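Local coordinates for protein PA-I Galactophilic Lectin (Enterobacter cloacae, PDB 6YGQ) that probably binds galactose-type sugars through a calcium ion, as a lectin domain of the PA-IL-like family, at residues L24-K29 with V134-E139; I50-S55 with Y97-H102. All coordinates share one frame; numbering follows the deposited sequence.

Contact 1: L24-K29 with V134-E139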
ATOM      1  N   LEU A  24      14.176  -4.750 -10.067  1.00 20.62           N
ATOM      2  CA  LEU A  24      13.405  -5.740  -9.327  1.00 18.49           C
ATOM      3  C   LEU A  24      14.299  -6.923  -8.976  1.00 19.40           C
ATOM      4  O   LEU A  24      15.020  -7.443  -9.833  1.00 20.70           O
ATOM      5  CB  LEU A  24      12.209  -6.199 -10.163  1.00 18.85           C
ATOM      6  CG  LEU A  24      11.292  -7.266  -9.563  1.00 18.59           C
ATOM      7  CD1 LEU A  24      10.519  -6.704  -8.380  1.00 16.19           C
ATOM      8  CD2 LEU A  24      10.338  -7.818 -10.620  1.00 20.73           C
ATOM      9  N   ILE A  25      14.269  -7.340  -7.715  1.00 24.04           N
ATOM     10  CA  ILE A  25      15.039  -8.501  -7.294  1.00 26.74           C
ATOM     11  C   ILE A  25      14.172  -9.637  -6.770  1.00 24.38           C
ATOM     12  O   ILE A  25      14.667 -10.770  -6.661  1.00 25.39           O
ATOM     13  CB  ILE A  25      16.102  -8.120  -6.241  1.00 28.33           C
ATOM     14  CG1 ILE A  25      15.458  -7.459  -5.023  1.00 27.76           C
ATOM     15  CG2 ILE A  25      17.143  -7.191  -6.853  1.00 30.70           C
ATOM     16  CD1 ILE A  25      16.463  -7.047  -3.962  1.00 29.59           C
ATOM     17  N   TRP A  26      12.902  -9.400  -6.452  1.00 18.49           N
ATOM     18  CA  TRP A  26      12.026 -10.484  -6.031  1.00 18.97           C
ATOM     19  C   TRP A  26      10.579 -10.032  -6.121  1.00 18.23           C
ATOM     20  O   TRP A  26      10.253  -8.894  -5.770  1.00 17.76           O
ATOM     21  CB  TRP A  26      12.333 -10.941  -4.600  1.00 17.88           C
ATOM     22  CG  TRP A  26      11.586 -12.184  -4.193  1.00 16.04           C
ATOM     23  CD1 TRP A  26      11.958 -13.475  -4.432  1.00 17.21           C
ATOM     24  CD2 TRP A  26      10.342 -12.252  -3.478  1.00 15.25           C
ATOM     25  NE1 TRP A  26      11.028 -14.342  -3.910  1.00 16.93           N
ATOM     26  CE2 TRP A  26      10.026 -13.617  -3.319  1.00 15.42           C
ATOM     27  CE3 TRP A  26       9.467 -11.293  -2.959  1.00 15.14           C
ATOM     28  CZ2 TRP A  26       8.874 -14.047  -2.662  1.00 15.57           C
ATOM     29  CZ3 TRP A  26       8.320 -11.723  -2.306  1.00 15.10           C
ATOM     30  CH2 TRP A  26       8.036 -13.086  -2.164  1.00 15.04           C
ATOM     31  N   SER A  27       9.718 -10.939  -6.574  1.00 19.45           N
ATOM     32  CA  SER A  27       8.284 -10.685  -6.622  1.00 17.54           C
ATOM     33  C   SER A  27       7.558 -11.990  -6.349  1.00 16.96           C
ATOM     34  O   SER A  27       7.738 -12.964  -7.086  1.00 18.78           O
ATOM     35  CB  SER A  27       7.866 -10.114  -7.974  1.00 19.03           C
ATOM     36  OG  SER A  27       6.471  -9.876  -7.992  1.00 19.83           O
ATOM     37  N   GLY A  28       6.742 -12.005  -5.308  1.00 16.26           N
ATOM     38  CA  GLY A  28       6.026 -13.200  -4.933  1.00 18.29           C
ATOM     39  C   GLY A  28       4.888 -12.888  -3.994  1.00 17.88           C
ATOM     40  O   GLY A  28       4.404 -11.756  -3.932  1.00 18.31           O
ATOM     41  N   LYS A  29       4.478 -13.910  -3.243  1.00 16.71           N
ATOM     42  CA  LYS A  29       3.304 -13.844  -2.389  1.00 15.71           C
ATOM     43  C   LYS A  29       3.665 -14.129  -0.937  1.00 16.62           C
ATOM     44  O   LYS A  29       4.645 -14.821  -0.644  1.00 17.33           O
ATOM     45  CB  LYS A  29       2.233 -14.854  -2.838  1.00 15.68           C
ATOM     46  CG  LYS A  29       1.896 -14.811  -4.322  1.00 17.32           C
ATOM     47  CD  LYS A  29       1.247 -13.487  -4.702  1.00 18.30           C
ATOM     48  CE  LYS A  29       0.345 -13.628  -5.921  1.00 22.20           C
ATOM     49  NZ  LYS A  29       1.055 -14.248  -7.071  1.00 27.31           N
ATOM     50  N   VAL A 134       3.939  -8.999  -2.996  1.00 14.87           N
ATOM     51  CA  VAL A 134       5.048  -8.177  -2.530  1.00 15.55           C
ATOM     52  C   VAL A 134       6.145  -8.150  -3.586  1.00 16.51           C
ATOM     53  O   VAL A 134       6.493  -9.188  -4.161  1.00 16.55           O
ATOM     54  CB  VAL A 134       5.613  -8.692  -1.189  1.00 15.58           C
ATOM     55  CG1 VAL A 134       6.649  -7.720  -0.646  1.00 15.66           C
ATOM     56  CG2 VAL A 134       4.496  -8.919  -0.179  1.00 14.18           C
ATOM     57  N   GLU A 135       6.689  -6.960  -3.832  1.00 17.68           N
ATOM     58  CA  GLU A 135       7.833  -6.762  -4.709  1.00 20.55           C
ATOM     59  C   GLU A 135       8.994  -6.194  -3.902  1.00 19.87           C
ATOM     60  O   GLU A 135       8.792  -5.413  -2.967  1.00 18.62           O
ATOM     61  CB  GLU A 135       7.492  -5.811  -5.868  1.00 22.38           C
ATOM     62  CG  GLU A 135       6.286  -6.227  -6.701  1.00 23.75           C
ATOM     63  CD  GLU A 135       5.654  -5.060  -7.450  1.00 25.30           C
ATOM     64  OE1 GLU A 135       6.302  -3.997  -7.572  1.00 25.35           O
ATOM     65  OE2 GLU A 135       4.506  -5.209  -7.921  1.00 26.85           O
ATOM     66  N   VAL A 136      10.215  -6.588  -4.266  1.00 15.22           N
ATOM     67  CA  VAL A 136      11.429  -6.112  -3.611  1.00 15.33           C
ATOM     68  C   VAL A 136      12.386  -5.597  -4.677  1.00 16.94           C
ATOM     69  O   VAL A 136      12.670  -6.301  -5.654  1.00 18.58           O
ATOM     70  CB  VAL A 136      12.107  -7.213  -2.773  1.00 16.23           C
ATOM     71  CG1 VAL A 136      13.308  -6.647  -2.020  1.00 17.45           C
ATOM     72  CG2 VAL A 136      11.114  -7.837  -1.809  1.00 14.86           C
ATOM     73  N   TYR A 137      12.896  -4.382  -4.477  1.00 18.97           N
ATOM     74  CA  TYR A 137      13.781  -3.721  -5.425  1.00 20.29           C
ATOM     75  C   TYR A 137      15.099  -3.363  -4.754  1.00 21.01           C
ATOM     76  O   TYR A 137      15.129  -3.002  -3.574  1.00 21.46           O
ATOM     77  CB  TYR A 137      13.135  -2.444  -5.984  1.00 20.69           C
ATOM     78  CG  TYR A 137      11.863  -2.692  -6.753  1.00 21.36           C
ATOM     79  CD1 TYR A 137      10.634  -2.741  -6.107  1.00 19.58           C
ATOM     80  CD2 TYR A 137      11.890  -2.885  -8.125  1.00 23.38           C
ATOM     81  CE1 TYR A 137       9.470  -2.974  -6.810  1.00 18.79           C
ATOM     82  CE2 TYR A 137      10.734  -3.119  -8.834  1.00 23.03           C
ATOM     83  CZ  TYR A 137       9.527  -3.160  -8.174  1.00 20.70           C
ATOM     84  OH  TYR A 137       8.376  -3.395  -8.887  1.00 21.33           O
ATOM     85  N   ARG A 138      16.185  -3.461  -5.517  1.00 21.95           N
ATOM     86  CA  ARG A 138      17.496  -3.005  -5.074  1.00 23.35           C
ATOM     87  C   ARG A 138      17.674  -1.546  -5.480  1.00 23.46           C
ATOM     88  O   ARG A 138      17.426  -1.185  -6.636  1.00 24.06           O
ATOM     89  CB  ARG A 138      18.599  -3.871  -5.683  1.00 26.37           C
ATOM     90  CG  ARG A 138      19.997  -3.588  -5.148  1.00 31.43           C
ATOM     91  CD  ARG A 138      20.370  -4.528  -4.006  1.00 37.46           C
ATOM     92  NE  ARG A 138      20.362  -5.933  -4.409  1.00 50.74           N
ATOM     93  CZ  ARG A 138      20.695  -6.948  -3.615  1.00 76.74           C
ATOM     94  NH1 ARG A 138      21.072  -6.722  -2.364  1.00 87.91           N
ATOM     95  NH2 ARG A 138      20.653  -8.191  -4.074  1.00 90.70           N
ATOM     96  N   GLU A 139      18.094  -0.712  -4.532  1.00 27.69           N
ATOM     97  CA  GLU A 139      18.267   0.711  -4.773  1.00 28.29           C
ATOM     98  C   GLU A 139      19.743   1.086  -4.735  1.00 31.03           C
ATOM     99  O   GLU A 139      20.567   0.415  -4.107  1.00 30.77           O
ATOM    100  CB  GLU A 139      17.503   1.551  -3.740  1.00 26.08           C
ATOM    101  CG  GLU A 139      16.030   1.218  -3.614  1.00 23.72           C
ATOM    102  CD  GLU A 139      15.188   1.809  -4.730  1.00 25.29           C
ATOM    103  OE1 GLU A 139      15.755   2.214  -5.767  1.00 27.20           O
ATOM    104  OE2 GLU A 139      13.952   1.865  -4.567  1.00 25.46           O
TER
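L24 lays its methyl CD1 over one face of the Y137 ring, a CH-pi contact with CD1 3.9 Å from the ring centroid. In L24, chi1 (179°) sets CG beside the carbonyl carbon, and chi2 (69°) then places CD1 off-centre, 3.6 Å from CE2 of Y137. The phenol OH of Y137 bonds OE1 of E135 from above the carboxylate plane. Next along, the two strands fall out of step by one residue. I25 and W26 both face V136, and V136 O accepts from both: I25 N at 2.8 Å and W26 N at 3.2 Å. The second bond is the more bent, 146° at the hydrogen. I25 is the bump of this bulge. Its CD1 fits between CG1 of V136, 3.7 Å away, and one face of the R138 guanidinium, whose NH1 is paired with E48. On the sheet face that carries V136, CE3 and CZ3 of the W26 indole reach V136 CG2 (CE3 4.0 Å) and V134 O at an oblique angle. The indole lies forward over G28, which has no side chain, with G28 N 3.4 Å above the ring plane. This is a classic beta bulge in the antiparallel pairing of strand 24-31 with strand 129-139.

Contact 2: I50-S55 with Y97-H102; sequences ITILAS and YPVGNH
The polar link between I50-S55 and Y97-H102 is one backbone hydrogen bond, from A54 N to N101 O at 2.8 Å. It is bent, with 144° at the hydrogen. Two CA-H...O contacts continue from it toward I52. CA of L53 approaches N101 O at 3.6 Å, and CA of H102 approaches I52 O at 3.1 Å. They belong to the non-hydrogen-bonded antiparallel pair of L53 and H102. The apolar contacts are few. CG2 of I52 meets CG1 of V99 at 3.8 Å, and the two side chains cross at about a right angle. CG1 of V99 points there because it is anti to the backbone N (chi1 172°). CD2 of L53 touches CB of H102 at 3.7 Å. A methyl-carbonyl packing contact joins CB of A54 to G100 O, also at 3.8 Å. The turn is a type II' beta turn from V99 to H102, with G100 at positive phi. N101 ND2 bonds Q71 and also A54 O of the second subunit, to which H102 NE2 adds a weak hydrogen bond. V99 and A54 pack on L88 of strand 88-92, I52 and A54 on V134 of strand 129-139, and the turn leads into strand 102-107 beside strand 49-59.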
ATOM      1  N   ILE A  50      17.141  -1.307  -0.102  1.00 19.26           N
ATOM      2  CA  ILE A  50      16.097  -2.007  -0.830  1.00 19.74           C
ATOM      3  C   ILE A  50      14.766  -1.306  -0.603  1.00 19.38           C
ATOM      4  O   ILE A  50      14.580  -0.561   0.362  1.00 19.76           O
ATOM      5  CB  ILE A  50      15.991  -3.497  -0.429  1.00 18.73           C
ATOM      6  CG1 ILE A  50      15.614  -3.650   1.045  1.00 19.17           C
ATOM      7  CG2 ILE A  50      17.301  -4.217  -0.718  1.00 18.32           C
ATOM      8  CD1 ILE A  50      15.182  -5.058   1.416  1.00 18.08           C
ATOM      9  N   THR A  51      13.832  -1.561  -1.515  1.00 16.68           N
ATOM     10  CA  THR A  51      12.473  -1.053  -1.414  1.00 16.76           C
ATOM     11  C   THR A  51      11.510  -2.226  -1.507  1.00 15.99           C
ATOM     12  O   THR A  51      11.631  -3.063  -2.406  1.00 17.35           O
ATOM     13  CB  THR A  51      12.180  -0.025  -2.510  1.00 17.53           C
ATOM     14  OG1 THR A  51      12.893   1.187  -2.228  1.00 17.58           O
ATOM     15  CG2 THR A  51      10.688   0.260  -2.589  1.00 17.61           C
ATOM     16  N   ILE A  52      10.563  -2.285  -0.576  1.00 15.17           N
ATOM     17  CA  ILE A  52       9.545  -3.328  -0.544  1.00 14.41           C
ATOM     18  C   ILE A  52       8.190  -2.666  -0.755  1.00 15.08           C
ATOM     19  O   ILE A  52       7.884  -1.651  -0.117  1.00 16.03           O
ATOM     20  CB  ILE A  52       9.575  -4.114   0.780  1.00 14.39           C
ATOM     21  CG1 ILE A  52      10.986  -4.638   1.064  1.00 13.72           C
ATOM     22  CG2 ILE A  52       8.582  -5.268   0.728  1.00 14.31           C
ATOM     23  CD1 ILE A  52      11.238  -4.951   2.528  1.00 12.98           C
ATOM     24  N   LEU A  53       7.386  -3.238  -1.653  1.00 14.41           N
ATOM     25  CA  LEU A  53       6.056  -2.733  -1.973  1.00 14.46           C
ATOM     26  C   LEU A  53       5.053  -3.873  -1.905  1.00 13.10           C
ATOM     27  O   LEU A  53       5.347  -4.988  -2.346  1.00 13.69           O
ATOM     28  CB  LEU A  53       6.021  -2.110  -3.369  1.00 16.82           C
ATOM     29  CG  LEU A  53       7.105  -1.076  -3.671  1.00 20.23           C
ATOM     30  CD1 LEU A  53       7.104  -0.739  -5.154  1.00 23.01           C
ATOM     31  CD2 LEU A  53       6.893   0.167  -2.826  1.00 20.53           C
ATOM     32  N   ALA A  54       3.858  -3.593  -1.383  1.00 14.25           N
ATOM     33  CA  ALA A  54       2.897  -4.661  -1.158  1.00 14.03           C
ATOM     34  C   ALA A  54       1.467  -4.182  -1.358  1.00 14.46           C
ATOM     35  O   ALA A  54       1.161  -2.991  -1.263  1.00 14.46           O
ATOM     36  CB  ALA A  54       3.050  -5.251   0.252  1.00 12.15           C
ATOM     37  N   SER A  55       0.592  -5.148  -1.632  1.00 13.48           N
ATOM     38  CA  SER A  55      -0.835  -4.915  -1.794  1.00 12.34           C
ATOM     39  C   SER A  55      -1.555  -6.229  -1.532  1.00 12.82           C
ATOM     40  O   SER A  55      -0.948  -7.303  -1.559  1.00 13.89           O
ATOM     41  CB  SER A  55      -1.163  -4.389  -3.196  1.00 12.57           C
ATOM     42  OG  SER A  55      -0.848  -5.356  -4.186  1.00 14.67           O
ATOM     43  N   TYR A  97      10.703  -6.487  11.447  1.00 15.86           N
ATOM     44  CA  TYR A  97      10.652  -5.094  11.042  1.00 16.09           C
ATOM     45  C   TYR A  97       9.319  -4.813  10.365  1.00 14.45           C
ATOM     46  O   TYR A  97       8.865  -5.611   9.534  1.00 13.88           O
ATOM     47  CB  TYR A  97      11.793  -4.757  10.073  1.00 16.11           C
ATOM     48  CG  TYR A  97      13.168  -5.032  10.625  1.00 16.47           C
ATOM     49  CD1 TYR A  97      13.725  -6.302  10.553  1.00 16.93           C
ATOM     50  CD2 TYR A  97      13.913  -4.023  11.216  1.00 17.47           C
ATOM     51  CE1 TYR A  97      14.988  -6.557  11.061  1.00 17.19           C
ATOM     52  CE2 TYR A  97      15.174  -4.268  11.723  1.00 18.58           C
ATOM     53  CZ  TYR A  97      15.706  -5.536  11.642  1.00 17.59           C
ATOM     54  OH  TYR A  97      16.961  -5.784  12.147  1.00 18.77           O
ATOM     55  N   PRO A  98       8.673  -3.693  10.678  1.00 15.80           N
ATOM     56  CA  PRO A  98       7.414  -3.373   9.999  1.00 16.35           C
ATOM     57  C   PRO A  98       7.669  -3.036   8.539  1.00 16.63           C
ATOM     58  O   PRO A  98       8.691  -2.439   8.198  1.00 17.83           O
ATOM     59  CB  PRO A  98       6.886  -2.162  10.776  1.00 18.78           C
ATOM     60  CG  PRO A  98       8.125  -1.487  11.275  1.00 21.38           C
ATOM     61  CD  PRO A  98       9.124  -2.593  11.555  1.00 18.60           C
ATOM     62  N   VAL A  99       6.729  -3.439   7.678  1.00 14.70           N
ATOM     63  CA  VAL A  99       6.797  -3.093   6.258  1.00 15.06           C
ATOM     64  C   VAL A  99       5.539  -2.333   5.842  1.00 13.95           C
ATOM     65  O   VAL A  99       5.628  -1.227   5.298  1.00 14.06           O
ATOM     66  CB  VAL A  99       6.985  -4.350   5.388  1.00 14.70           C
ATOM     67  CG1 VAL A  99       6.864  -4.000   3.902  1.00 15.16           C
ATOM     68  CG2 VAL A  99       8.332  -4.994   5.682  1.00 15.72           C
ATOM     69  N   GLY A 100       4.365  -2.915   6.086  1.00 13.13           N
ATOM     70  CA  GLY A 100       3.146  -2.251   5.661  1.00 14.81           C
ATOM     71  C   GLY A 100       3.002  -2.277   4.148  1.00 13.85           C
ATOM     72  O   GLY A 100       3.458  -3.201   3.468  1.00 11.58           O
ATOM     73  N   ASN A 101       2.351  -1.235   3.616  1.00 13.58           N
ATOM     74  CA  ASN A 101       2.184  -1.126   2.172  1.00 14.50           C
ATOM     75  C   ASN A 101       3.519  -0.943   1.462  1.00 16.39           C
ATOM     76  O   ASN A 101       3.661  -1.329   0.296  1.00 16.48           O
ATOM     77  CB  ASN A 101       1.293   0.064   1.806  1.00 13.85           C
ATOM     78  CG  ASN A 101      -0.135  -0.095   2.267  1.00 13.44           C
ATOM     79  OD1 ASN A 101      -0.559  -1.174   2.682  1.00 12.65           O
ATOM     80  ND2 ASN A 101      -0.896   0.994   2.193  1.00 14.82           N
ATOM     81  N   HIS A 102       4.484  -0.308   2.121  1.00 18.39           N
ATOM     82  CA  HIS A 102       5.728   0.021   1.447  1.00 19.09           C
ATOM     83  C   HIS A 102       6.790   0.385   2.470  1.00 17.62           C
ATOM     84  O   HIS A 102       6.503   1.048   3.470  1.00 15.66           O
ATOM     85  CB  HIS A 102       5.535   1.179   0.456  1.00 21.01           C
ATOM     86  CG  HIS A 102       4.751   2.330   1.008  1.00 24.81           C
ATOM     87  ND1 HIS A 102       5.315   3.299   1.811  1.00 27.34           N
ATOM     88  CD2 HIS A 102       3.450   2.676   0.861  1.00 26.51           C
ATOM     89  CE1 HIS A 102       4.394   4.187   2.139  1.00 29.25           C
ATOM     90  NE2 HIS A 102       3.253   3.831   1.578  1.00 27.55           N
TER

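In the fold
From the N terminus, strand 24-31 opens the fold and pairs much later with strand 129-139. Strand 38-44 comes next, then strand 49-59. Residues 97-102 meet it after 41 intervening residues, closing the loop of contact 2. The chain then runs on through strands 102-107 and 112-118 before 134-139 returns to 24-29. Contact 1 therefore closes the longer loop, and contact 2 is nested inside it. Strands 129-139 and 49-59 are neighbours in one antiparallel sheet, so the contacts adjoin: Y137 N bonds T51 O, and E139 OE2 bonds T51 OG1. The turn of contact 2 joins strand 95-98 of the four-stranded sheet to strand 102-107 of this one. Both contacts reach the second subunit.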